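PDB 6C4M: yersinopine dehydrogenase from Yersinia pestis, which catalyses the NADPH-dependent reductive condensation of pyruvate with an amino-acid-derived intermediate, the last step in making the metallophore yersinopine. Local coordinates for residues Y118-L121 against Q122-W126; E60-K63 against Q64-L68; L415-A419 against L420-M424; I35-A38 against V39-A43. One frame throughout, in Å; residues are numbered along the deposited sequence.

Three of the four contacts belong to the nucleotide-binding part of the enzyme. Interaction 4 lies in helix 32-44, whose start belongs to the NADP+-binding residues Ala30 to Ala33; interaction 2 lies in helix 57-68, whose start belongs to the NADP+-binding run Asn53 to Lys58, and their nearest atoms are about 6 Å apart. Interaction 1 closes helix 117-121. The side chains of Val120 and Leu62 are each about 7 Å, and that of Gln36 about 8 Å, from the bound NADP+. Interaction 3, a helix end far from the annotated sites, lies on the opposite side of the chain's centre from interactions 2 and 4, its own centre 45 Å from that of interaction 2.

Interaction 1. Residues Y118-L121 against Q122-W126; sequences YAVL and QQIPW
Tyr118 lays one face of its ring against the aliphatic part of Gln122: CG of Gln122 stands 3.9 Å from the centroid of the Tyr118 ring in a CH-pi contact, displaced toward the rim. The Gln122 chain bends at its second torsion (chi2 -61°), which carries the amide past the rim on the hydroxyl side, NE2 of Gln122 3.5 Å from OH of Tyr118, the two planes 29° apart. Past this pair the backbone leaves its helix. Gln122 N still gives a straight helical bond to Tyr118 O, but Gln123 N bonds Val120 O, and Ile124 N closes a type I turn on Leu121 O at 3.2 Å. The extended side chain of Gln123 returns along the helix end, where its NE2, above the carbonyl plane, donates to Ala119 O at 3.0 Å, thus occupying a carbonyl of the last turn. Leu121 O is shared: besides Ile124 N it has a weak bond from Trp126 NE1, 3.3 Å away, and a water lies between it and Ile124 O. On the buried side, CD2 of Leu121 meets the indole at its edge, 3.5 Å from CH2 of Trp126, while CG2 of Ile124 lies over a face of the same indole. CD1 of Ile124 touches CD2 of Leu121 at 3.9 Å. Leu110 of strand 107-110 and Val148 of helix 144-154 pack on Leu121, and Arg461 and Ile465 of helix 459-471 on Tyr118. A helix end closed by a type I turn, with a side-chain amide on one of its last carbonyls, here forms part of the crossover between the parallel neighbours 107-110 and 134-137 of the nucleotide-binding sheet.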
loop_
_atom_site.group_PDB
_atom_site.type_symbol
_atom_site.label_atom_id
_atom_site.label_comp_id
_atom_site.label_asym_id
_atom_site.label_seq_id
_atom_site.Cartn_x
_atom_site.Cartn_y
_atom_site.Cartn_z
ATOM N N TYR A 118 3.952 -30.072 -24.186
ATOM C CA TYR A 118 4.905 -30.995 -24.792
ATOM C C TYR A 118 4.544 -32.427 -24.449
ATOM O O TYR A 118 4.428 -33.285 -25.341
ATOM C CB TYR A 118 6.320 -30.686 -24.328
ATOM C CG TYR A 118 7.376 -31.673 -24.780
ATOM C CD1 TYR A 118 7.802 -31.696 -26.107
ATOM C CD2 TYR A 118 7.948 -32.590 -23.890
ATOM C CE1 TYR A 118 8.772 -32.600 -26.538
ATOM C CE2 TYR A 118 8.925 -33.497 -24.318
ATOM C CZ TYR A 118 9.323 -33.492 -25.644
ATOM O OH TYR A 118 10.291 -34.363 -26.094
ATOM N N ALA A 119 4.339 -32.687 -23.153
ATOM C CA ALA A 119 4.061 -34.041 -22.684
ATOM C C ALA A 119 2.778 -34.568 -23.318
ATOM O O ALA A 119 2.691 -35.746 -23.679
ATOM C CB ALA A 119 3.980 -34.044 -21.144
ATOM N N VAL A 120 1.796 -33.687 -23.518
ATOM C CA VAL A 120 0.534 -34.074 -24.145
ATOM C C VAL A 120 0.738 -34.341 -25.626
ATOM O O VAL A 120 0.410 -35.419 -26.133
ATOM C CB VAL A 120 -0.538 -32.988 -23.910
ATOM C CG1 VAL A 120 -1.795 -33.246 -24.793
ATOM C CG2 VAL A 120 -0.937 -32.932 -22.446
ATOM N N LEU A 121 1.321 -33.382 -26.340
ATOM C CA LEU A 121 1.433 -33.518 -27.784
ATOM C C LEU A 121 2.250 -34.746 -28.184
ATOM O O LEU A 121 1.949 -35.371 -29.213
ATOM C CB LEU A 121 2.022 -32.239 -28.384
ATOM C CG LEU A 121 1.046 -31.051 -28.307
ATOM C CD1 LEU A 121 1.787 -29.776 -28.660
ATOM C CD2 LEU A 121 -0.173 -31.194 -29.183
ATOM N N GLN A 122 3.249 -35.131 -27.381
ATOM C CA GLN A 122 4.063 -36.317 -27.677
ATOM C C GLN A 122 3.277 -37.611 -27.577
ATOM O O GLN A 122 3.699 -38.636 -28.140
ATOM C CB GLN A 122 5.257 -36.404 -26.720
ATOM C CG GLN A 122 6.433 -35.445 -27.025
ATOM C CD GLN A 122 7.091 -35.674 -28.399
ATOM O OE1 GLN A 122 6.493 -35.420 -29.436
ATOM N NE2 GLN A 122 8.325 -36.141 -28.397
ATOM N N GLN A 123 2.165 -37.602 -26.859
ATOM C CA GLN A 123 1.345 -38.792 -26.717
ATOM C C GLN A 123 0.223 -38.884 -27.754
ATOM O O GLN A 123 -0.495 -39.880 -27.763
ATOM C CB GLN A 123 0.743 -38.848 -25.316
ATOM C CG GLN A 123 1.754 -39.147 -24.186
ATOM C CD GLN A 123 1.126 -39.013 -22.805
ATOM O OE1 GLN A 123 0.356 -39.870 -22.368
ATOM N NE2 GLN A 123 1.425 -37.910 -22.124
ATOM N N ILE A 124 0.038 -37.885 -28.611
ATOM C CA ILE A 124 -1.080 -37.902 -29.554
ATOM C C ILE A 124 -0.679 -38.692 -30.799
ATOM O O ILE A 124 0.362 -38.407 -31.417
ATOM C CB ILE A 124 -1.549 -36.488 -29.936
ATOM C CG1 ILE A 124 -2.288 -35.862 -28.736
ATOM C CG2 ILE A 124 -2.478 -36.535 -31.180
ATOM C CD1 ILE A 124 -2.370 -34.433 -28.786
ATOM N N PRO A 125 -1.468 -39.658 -31.209
ATOM C CA PRO A 125 -1.166 -40.438 -32.431
ATOM C C PRO A 125 -1.661 -39.694 -33.668
ATOM O O PRO A 125 -2.760 -39.898 -34.187
ATOM C CB PRO A 125 -1.916 -41.748 -32.185
ATOM C CG PRO A 125 -3.135 -41.294 -31.440
ATOM C CD PRO A 125 -2.681 -40.153 -30.540
ATOM N N TRP A 126 -0.800 -38.781 -34.122
ATOM C CA TRP A 126 -1.160 -37.842 -35.170
ATOM C C TRP A 126 -1.628 -38.560 -36.420
ATOM O O TRP A 126 -2.529 -38.082 -37.120
ATOM C CB TRP A 126 0.049 -36.949 -35.470
ATOM C CG TRP A 126 0.490 -36.154 -34.265
ATOM C CD1 TRP A 126 1.614 -36.326 -33.524
ATOM C CD2 TRP A 126 -0.205 -35.051 -33.686
ATOM N NE1 TRP A 126 1.668 -35.401 -32.525
ATOM C CE2 TRP A 126 0.554 -34.608 -32.595
ATOM C CE3 TRP A 126 -1.409 -34.400 -33.989
ATOM C CZ2 TRP A 126 0.159 -33.543 -31.801
ATOM C CZ3 TRP A 126 -1.806 -33.348 -33.189
ATOM C CH2 TRP A 126 -1.020 -32.932 -32.110
HETATM O O HOH W 1 3.049 -37.951 -30.852
#

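Interaction 2. Residues E60-K63 against Q64-L68; sequences ERLK and QYLAL
Four consecutive i to i+4 hydrogen bonds carry regular alpha-helix across the junction: Gln64 N to Glu60 O, Tyr65 N to Arg61 O and Leu66 N to Leu62 O, each 2.9 Å, and Ala67 N to Lys63 O, longer at 3.2 Å. Leucines one turn apart meet through their branched ends. Leu62 CG stands 3.9 Å from Leu66 CD1, and Leu62 CD1 lies equally near Leu66 CG, the two ends crossing at a slant. With its CG beside the backbone N (chi1 -68°), Leu66 leans back along the helix, placing CG 3.2 Å from Leu62 O. On the outer side Gln64 does likewise: its CG comes to 3.2 Å from Glu60 O, and the extended chain then carries the amide past the glutamate. There NE2 of Gln64 is 4.0 Å from CG of Glu60, a loose contact with the amide and carboxylate planes 85° apart, almost perpendicular. Tyr65 meets the preceding turn through its CB, 3.4 Å from Arg61 O; with CG anti to the backbone N (chi1 162°) the ring leads outward, its edge still passing near Leu62 O. Its OH is hydrogen-bonded to Thr71 O, and its ring stacks with that of Tyr202. Lys63, fully stretched, sends NZ to a salt bridge with Asp96. Inward, Leu62 touches Ala30 of the NADP+-binding loop; Tyr94 of strand 93-95 packs against Leu62, Lys63 and Leu66, while Tyr73 and Leu72 of strand 71-76 meet Tyr65 and Leu66. Helix 57-68, whose first residues, Thr57 and Lys58, still belong to the NADP+-binding run, is thus laid over these two strands.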
loop_
_atom_site.group_PDB
_atom_site.type_symbol
_atom_site.label_atom_id
_atom_site.label_comp_id
_atom_site.label_asym_id
_atom_site.label_seq_id
_atom_site.Cartn_x
_atom_site.Cartn_y
_atom_site.Cartn_z
ATOM N N GLU A 60 -11.202 -39.588 -12.943
ATOM C CA GLU A 60 -11.975 -40.816 -12.810
ATOM C C GLU A 60 -13.415 -40.523 -12.403
ATOM O O GLU A 60 -14.350 -41.142 -12.918
ATOM C CB GLU A 60 -11.302 -41.743 -11.790
ATOM C CG GLU A 60 -11.799 -43.173 -11.852
ATOM C CD GLU A 60 -11.380 -43.889 -13.132
ATOM O OE1 GLU A 60 -10.340 -43.506 -13.704
ATOM O OE2 GLU A 60 -12.094 -44.826 -13.564
ATOM N N ARG A 61 -13.619 -39.599 -11.465
ATOM C CA ARG A 61 -14.978 -39.311 -11.029
ATOM C C ARG A 61 -15.789 -38.666 -12.152
ATOM O O ARG A 61 -16.991 -38.920 -12.277
ATOM C CB ARG A 61 -14.949 -38.417 -9.784
ATOM C CG ARG A 61 -16.262 -38.410 -8.996
ATOM C CD ARG A 61 -16.072 -38.030 -7.540
ATOM N NE ARG A 61 -16.386 -36.620 -7.279
ATOM C CZ ARG A 61 -15.496 -35.649 -7.060
ATOM N NH1 ARG A 61 -14.187 -35.890 -7.065
ATOM N NH2 ARG A 61 -15.930 -34.417 -6.832
ATOM N N LEU A 62 -15.146 -37.828 -12.967
ATOM C CA LEU A 62 -15.814 -37.223 -14.114
ATOM C C LEU A 62 -16.041 -38.254 -15.207
ATOM O O LEU A 62 -17.066 -38.217 -15.904
ATOM C CB LEU A 62 -14.974 -36.056 -14.640
ATOM C CG LEU A 62 -15.424 -35.349 -15.931
ATOM C CD1 LEU A 62 -16.708 -34.581 -15.672
ATOM C CD2 LEU A 62 -14.310 -34.413 -16.444
ATOM N N LYS A 63 -15.089 -39.174 -15.377
ATOM C CA LYS A 63 -15.281 -40.265 -16.321
ATOM C C LYS A 63 -16.506 -41.081 -15.947
ATOM O O LYS A 63 -17.337 -41.405 -16.797
ATOM C CB LYS A 63 -14.039 -41.146 -16.358
ATOM C CG LYS A 63 -14.132 -42.309 -17.363
ATOM C CD LYS A 63 -12.883 -43.193 -17.275
ATOM C CE LYS A 63 -12.755 -44.132 -18.474
ATOM N NZ LYS A 63 -11.568 -45.015 -18.318
ATOM N N GLN A 64 -16.627 -41.429 -14.666
ATOM C CA GLN A 64 -17.790 -42.178 -14.203
ATOM C C GLN A 64 -19.066 -41.374 -14.395
ATOM O O GLN A 64 -20.061 -41.880 -14.925
ATOM C CB GLN A 64 -17.614 -42.544 -12.728
ATOM C CG GLN A 64 -16.489 -43.512 -12.471
ATOM C CD GLN A 64 -16.241 -43.735 -10.994
ATOM O OE1 GLN A 64 -16.844 -43.075 -10.135
ATOM N NE2 GLN A 64 -15.333 -44.646 -10.689
ATOM N N TYR A 65 -19.066 -40.120 -13.942
ATOM C CA TYR A 65 -20.264 -39.307 -14.072
ATOM C C TYR A 65 -20.737 -39.242 -15.525
ATOM O O TYR A 65 -21.928 -39.400 -15.808
ATOM C CB TYR A 65 -20.002 -37.905 -13.530
ATOM C CG TYR A 65 -21.024 -36.911 -14.027
ATOM C CD1 TYR A 65 -22.214 -36.712 -13.344
ATOM C CD2 TYR A 65 -20.811 -36.197 -15.203
ATOM C CE1 TYR A 65 -23.154 -35.814 -13.798
ATOM C CE2 TYR A 65 -21.749 -35.300 -15.665
ATOM C CZ TYR A 65 -22.918 -35.111 -14.954
ATOM O OH TYR A 65 -23.852 -34.217 -15.419
ATOM N N LEU A 66 -19.820 -38.997 -16.461
ATOM C CA LEU A 66 -20.240 -38.755 -17.838
ATOM C C LEU A 66 -20.764 -40.010 -18.498
ATOM O O LEU A 66 -21.658 -39.930 -19.344
ATOM C CB LEU A 66 -19.092 -38.204 -18.660
ATOM C CG LEU A 66 -18.646 -36.810 -18.276
ATOM C CD1 LEU A 66 -17.406 -36.500 -19.076
ATOM C CD2 LEU A 66 -19.757 -35.793 -18.563
ATOM N N ALA A 67 -20.217 -41.171 -18.139
ATOM C CA ALA A 67 -20.730 -42.422 -18.684
ATOM C C ALA A 67 -22.190 -42.623 -18.338
ATOM O O ALA A 67 -22.858 -43.440 -18.971
ATOM C CB ALA A 67 -19.922 -43.601 -18.150
ATOM N N LEU A 68 -22.685 -41.919 -17.325
ATOM C CA LEU A 68 -24.083 -41.968 -16.929
ATOM C C LEU A 68 -24.885 -40.826 -17.533
ATOM O O LEU A 68 -25.978 -41.042 -18.054
ATOM C CB LEU A 68 -24.198 -41.927 -15.400
ATOM C CG LEU A 68 -25.622 -42.052 -14.850
ATOM C CD1 LEU A 68 -26.202 -43.416 -15.167
ATOM C CD2 LEU A 68 -25.667 -41.771 -13.352
#

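Interaction 3. Residues L415-A419 against L420-M424; sequences LLAGA and LDVVM
SD of Met424 lies 3.5 Å from CB of Ala417, and CB of Val422 is 3.9 Å from the same Ala417 CB. The methionine comes from the end of the loop: its chain bends at the last torsion (chi3 83°), and CG as well as SD rests on the methyl. Beside this, Leu416 and Leu420, one turn apart, cross at a slant, their CD1 atoms 4.0 Å apart. CG of Leu420 is also 3.4 Å from Leu416 O. Val422 and Met424 are brought back to Ala417 because the backbone reverses in a Schellman motif. Asp421, with positive phi of 69°, is its C-prime residue; Val422 N donates to Ala417 O at 2.9 Å and Asp421 N to Gly418 O at 3.2 Å. Both donors approach from above their carbonyl planes. Leu420 N keeps the last helical bond, to Leu416 O, and adds a weak one to Ala417 O, so that Ala417 O receives two N-H groups. The reversal ends helix 401-419 and leads to Met424, the N-cap position of helix 425-445. Further out, helix 294-313 lies against the loop: Leu310 touches Ala417, Asp306 and Tyr307 touch Met424, and the guanidinium groups of Arg313 and Arg309 hydrogen-bond Leu420 O and Val423 O. Helix 459-471 covers another side, with Glu467 against Leu416 and Ala419, and Arg471 against Leu420.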
loop_
_atom_site.group_PDB
_atom_site.type_symbol
_atom_site.label_atom_id
_atom_site.label_comp_id
_atom_site.label_asym_id
_atom_site.label_seq_id
_atom_site.Cartn_x
_atom_site.Cartn_y
_atom_site.Cartn_z
ATOM N N LEU A 415 16.663 -21.307 -20.521
ATOM C CA LEU A 415 17.519 -22.187 -21.313
ATOM C C LEU A 415 17.584 -21.727 -22.759
ATOM O O LEU A 415 18.663 -21.721 -23.365
ATOM C CB LEU A 415 17.030 -23.635 -21.237
ATOM C CG LEU A 415 17.205 -24.224 -19.831
ATOM C CD1 LEU A 415 16.474 -25.547 -19.679
ATOM C CD2 LEU A 415 18.682 -24.418 -19.559
ATOM N N LEU A 416 16.448 -21.276 -23.305
ATOM C CA LEU A 416 16.438 -20.731 -24.658
ATOM C C LEU A 416 17.341 -19.516 -24.760
ATOM O O LEU A 416 18.109 -19.375 -25.721
ATOM C CB LEU A 416 15.014 -20.355 -25.059
ATOM C CG LEU A 416 14.856 -19.716 -26.449
ATOM C CD1 LEU A 416 15.334 -20.690 -27.556
ATOM C CD2 LEU A 416 13.410 -19.278 -26.678
ATOM N N ALA A 417 17.252 -18.615 -23.772
ATOM C CA ALA A 417 18.057 -17.405 -23.820
ATOM C C ALA A 417 19.537 -17.744 -23.810
ATOM O O ALA A 417 20.321 -17.190 -24.590
ATOM C CB ALA A 417 17.700 -16.486 -22.642
ATOM N N GLY A 418 19.942 -18.668 -22.949
ATOM C CA GLY A 418 21.340 -19.071 -22.935
ATOM C C GLY A 418 21.794 -19.630 -24.275
ATOM O O GLY A 418 22.901 -19.343 -24.736
ATOM N N ALA A 419 20.934 -20.412 -24.938
ATOM C CA ALA A 419 21.300 -20.915 -26.257
ATOM C C ALA A 419 21.474 -19.783 -27.259
ATOM O O ALA A 419 22.246 -19.914 -28.214
ATOM C CB ALA A 419 20.249 -21.902 -26.763
ATOM N N LEU A 420 20.753 -18.676 -27.077
ATOM C CA LEU A 420 20.837 -17.547 -27.991
ATOM C C LEU A 420 21.805 -16.468 -27.531
ATOM O O LEU A 420 21.871 -15.411 -28.162
ATOM C CB LEU A 420 19.451 -16.947 -28.190
ATOM C CG LEU A 420 18.443 -17.914 -28.813
ATOM C CD1 LEU A 420 17.038 -17.317 -28.875
ATOM C CD2 LEU A 420 18.901 -18.277 -30.173
ATOM N N ASP A 421 22.557 -16.710 -26.459
ATOM C CA ASP A 421 23.545 -15.756 -25.957
ATOM C C ASP A 421 22.872 -14.508 -25.372
ATOM O O ASP A 421 23.366 -13.386 -25.511
ATOM C CB ASP A 421 24.547 -15.385 -27.053
ATOM C CG ASP A 421 25.264 -16.612 -27.626
ATOM O OD1 ASP A 421 25.868 -17.355 -26.817
ATOM O OD2 ASP A 421 25.209 -16.839 -28.869
ATOM N N VAL A 422 21.740 -14.712 -24.706
ATOM C CA VAL A 422 20.975 -13.645 -24.070
ATOM C C VAL A 422 21.033 -13.873 -22.566
ATOM O O VAL A 422 20.688 -14.962 -22.095
ATOM C CB VAL A 422 19.513 -13.641 -24.549
ATOM C CG1 VAL A 422 18.696 -12.668 -23.740
ATOM C CG2 VAL A 422 19.407 -13.290 -26.045
ATOM N N VAL A 423 21.422 -12.851 -21.809
ATOM C CA VAL A 423 21.485 -12.962 -20.353
ATOM C C VAL A 423 20.198 -12.411 -19.767
ATOM O O VAL A 423 19.692 -11.371 -20.213
ATOM C CB VAL A 423 22.722 -12.236 -19.785
ATOM C CG1 VAL A 423 23.975 -12.712 -20.524
ATOM C CG2 VAL A 423 22.570 -10.742 -19.875
ATOM N N MET A 424 19.635 -13.142 -18.804
ATOM C CA MET A 424 18.433 -12.732 -18.070
ATOM C C MET A 424 18.738 -12.800 -16.570
ATOM O O MET A 424 18.357 -13.762 -15.881
ATOM C CB MET A 424 17.241 -13.615 -18.457
ATOM C CG MET A 424 16.895 -13.626 -19.980
ATOM S SD MET A 424 15.643 -14.873 -20.313
ATOM C CE MET A 424 14.242 -13.885 -19.864
#

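Interaction 4. Residues I35-A38 against V39-A43; sequences IQLA and VDISA
Gln36 and Asp40 make the polar pair of this helix turn. NE2 of Gln36 lies 3.1 Å from OD1 and 3.2 Å from OD2 of Asp40, giving both oxygens weak hydrogen bonds. The amide and carboxylate planes are 46° apart, so the groups meet at a tilt. A bend at the second torsion of Gln36 (chi2 70°) carries its amide along the helix toward the aspartate. Each end has firmer partners beyond the helix: OE1 of Gln36 is bonded to Thr206 and NE2 also to Gln84, while Asp40 takes Tyr169 on OD2 and, on OD1, His237 and a salt bridge from Arg236. So many donors around a buried carboxylate probably stabilise its negative charge. The backbone supplies the regular bonds, Val39 N to Ile35 O, Asp40 N to Gln36 O, Ile41 N to Leu37 O at 2.9 Å and Ser42 N to Ala38 O. They hold helix 32-44, the helix of the beta-alpha-beta unit formed with strands 25-28 and 49-52. Its start belongs to the Ala30 to Ala33 segment that binds NADP+, consistent with a Rossmann-type GxGxxA turn. Among apolar contacts, CG of Leu37 meets CD1 of Ile41 at 3.9 Å. Ile41 has CG1 beside its backbone N (chi1 -62°), which lays that branch 3.3 Å from Leu37 O. Both residues touch Ile109 of strand 107-110. CG2 of Val39, beside the backbone N, lies 3.5 Å from Ile35 O; Val39 also touches Leu74 of strand 71-76 and Val89 of strand 87-90, and Val89 packs on Ala38 and Ser42 as well.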
loop_
_atom_site.group_PDB
_atom_site.type_symbol
_atom_site.label_atom_id
_atom_site.label_comp_id
_atom_site.label_asym_id
_atom_site.label_seq_id
_atom_site.Cartn_x
_atom_site.Cartn_y
_atom_site.Cartn_z
ATOM N N ILE A 35 -15.189 -26.418 -19.315
ATOM C CA ILE A 35 -16.643 -26.376 -19.284
ATOM C C ILE A 35 -17.139 -25.079 -19.917
ATOM O O ILE A 35 -18.041 -25.089 -20.765
ATOM C CB ILE A 35 -17.155 -26.553 -17.844
ATOM C CG1 ILE A 35 -16.759 -27.940 -17.322
ATOM C CG2 ILE A 35 -18.653 -26.387 -17.772
ATOM C CD1 ILE A 35 -16.924 -28.089 -15.815
ATOM N N GLN A 36 -16.549 -23.942 -19.537
ATOM C CA GLN A 36 -16.936 -22.684 -20.176
ATOM C C GLN A 36 -16.719 -22.757 -21.681
ATOM O O GLN A 36 -17.561 -22.309 -22.471
ATOM C CB GLN A 36 -16.133 -21.522 -19.624
ATOM C CG GLN A 36 -16.443 -20.156 -20.314
ATOM C CD GLN A 36 -17.829 -19.617 -19.986
ATOM O OE1 GLN A 36 -18.198 -19.467 -18.809
ATOM N NE2 GLN A 36 -18.606 -19.326 -21.024
ATOM N N LEU A 37 -15.536 -23.232 -22.078
ATOM C CA LEU A 37 -15.198 -23.362 -23.487
ATOM C C LEU A 37 -16.203 -24.242 -24.207
ATOM O O LEU A 37 -16.679 -23.893 -25.290
ATOM C CB LEU A 37 -13.794 -23.944 -23.626
ATOM C CG LEU A 37 -13.259 -24.261 -25.020
ATOM C CD1 LEU A 37 -13.132 -23.009 -25.864
ATOM C CD2 LEU A 37 -11.911 -24.958 -24.857
ATOM N N ALA A 38 -16.522 -25.403 -23.629
ATOM C CA ALA A 38 -17.442 -26.317 -24.302
ATOM C C ALA A 38 -18.798 -25.672 -24.531
ATOM O O ALA A 38 -19.409 -25.855 -25.592
ATOM C CB ALA A 38 -17.602 -27.599 -23.495
ATOM N N VAL A 39 -19.294 -24.924 -23.539
ATOM C CA VAL A 39 -20.566 -24.223 -23.709
ATOM C C VAL A 39 -20.452 -23.197 -24.822
ATOM O O VAL A 39 -21.338 -23.086 -25.679
ATOM C CB VAL A 39 -20.985 -23.576 -22.375
ATOM C CG1 VAL A 39 -22.091 -22.542 -22.583
ATOM C CG2 VAL A 39 -21.433 -24.647 -21.406
ATOM N N ASP A 40 -19.343 -22.450 -24.842
ATOM C CA ASP A 40 -19.144 -21.421 -25.856
ATOM C C ASP A 40 -19.102 -22.010 -27.266
ATOM O O ASP A 40 -19.630 -21.409 -28.213
ATOM C CB ASP A 40 -17.868 -20.644 -25.542
ATOM C CG ASP A 40 -18.066 -19.634 -24.401
ATOM O OD1 ASP A 40 -19.236 -19.362 -24.059
ATOM O OD2 ASP A 40 -17.068 -19.127 -23.853
ATOM N N ILE A 41 -18.493 -23.190 -27.431
ATOM C CA ILE A 41 -18.457 -23.810 -28.754
ATOM C C ILE A 41 -19.854 -24.270 -29.158
ATOM O O ILE A 41 -20.307 -24.026 -30.281
ATOM C CB ILE A 41 -17.456 -24.979 -28.774
ATOM C CG1 ILE A 41 -16.046 -24.460 -28.489
ATOM C CG2 ILE A 41 -17.502 -25.689 -30.141
ATOM C CD1 ILE A 41 -15.023 -25.537 -28.313
ATOM N N SER A 42 -20.540 -24.967 -28.250
ATOM C CA SER A 42 -21.887 -25.460 -28.504
ATOM C C SER A 42 -22.873 -24.322 -28.761
ATOM O O SER A 42 -23.850 -24.493 -29.503
ATOM C CB SER A 42 -22.340 -26.303 -27.309
ATOM O OG SER A 42 -23.566 -26.968 -27.562
ATOM N N ALA A 43 -22.642 -23.156 -28.164
ATOM C CA ALA A 43 -23.530 -22.025 -28.376
ATOM C C ALA A 43 -23.285 -21.364 -29.719
ATOM O O ALA A 43 -24.144 -20.619 -30.196
ATOM C CB ALA A 43 -23.350 -20.983 -27.257
#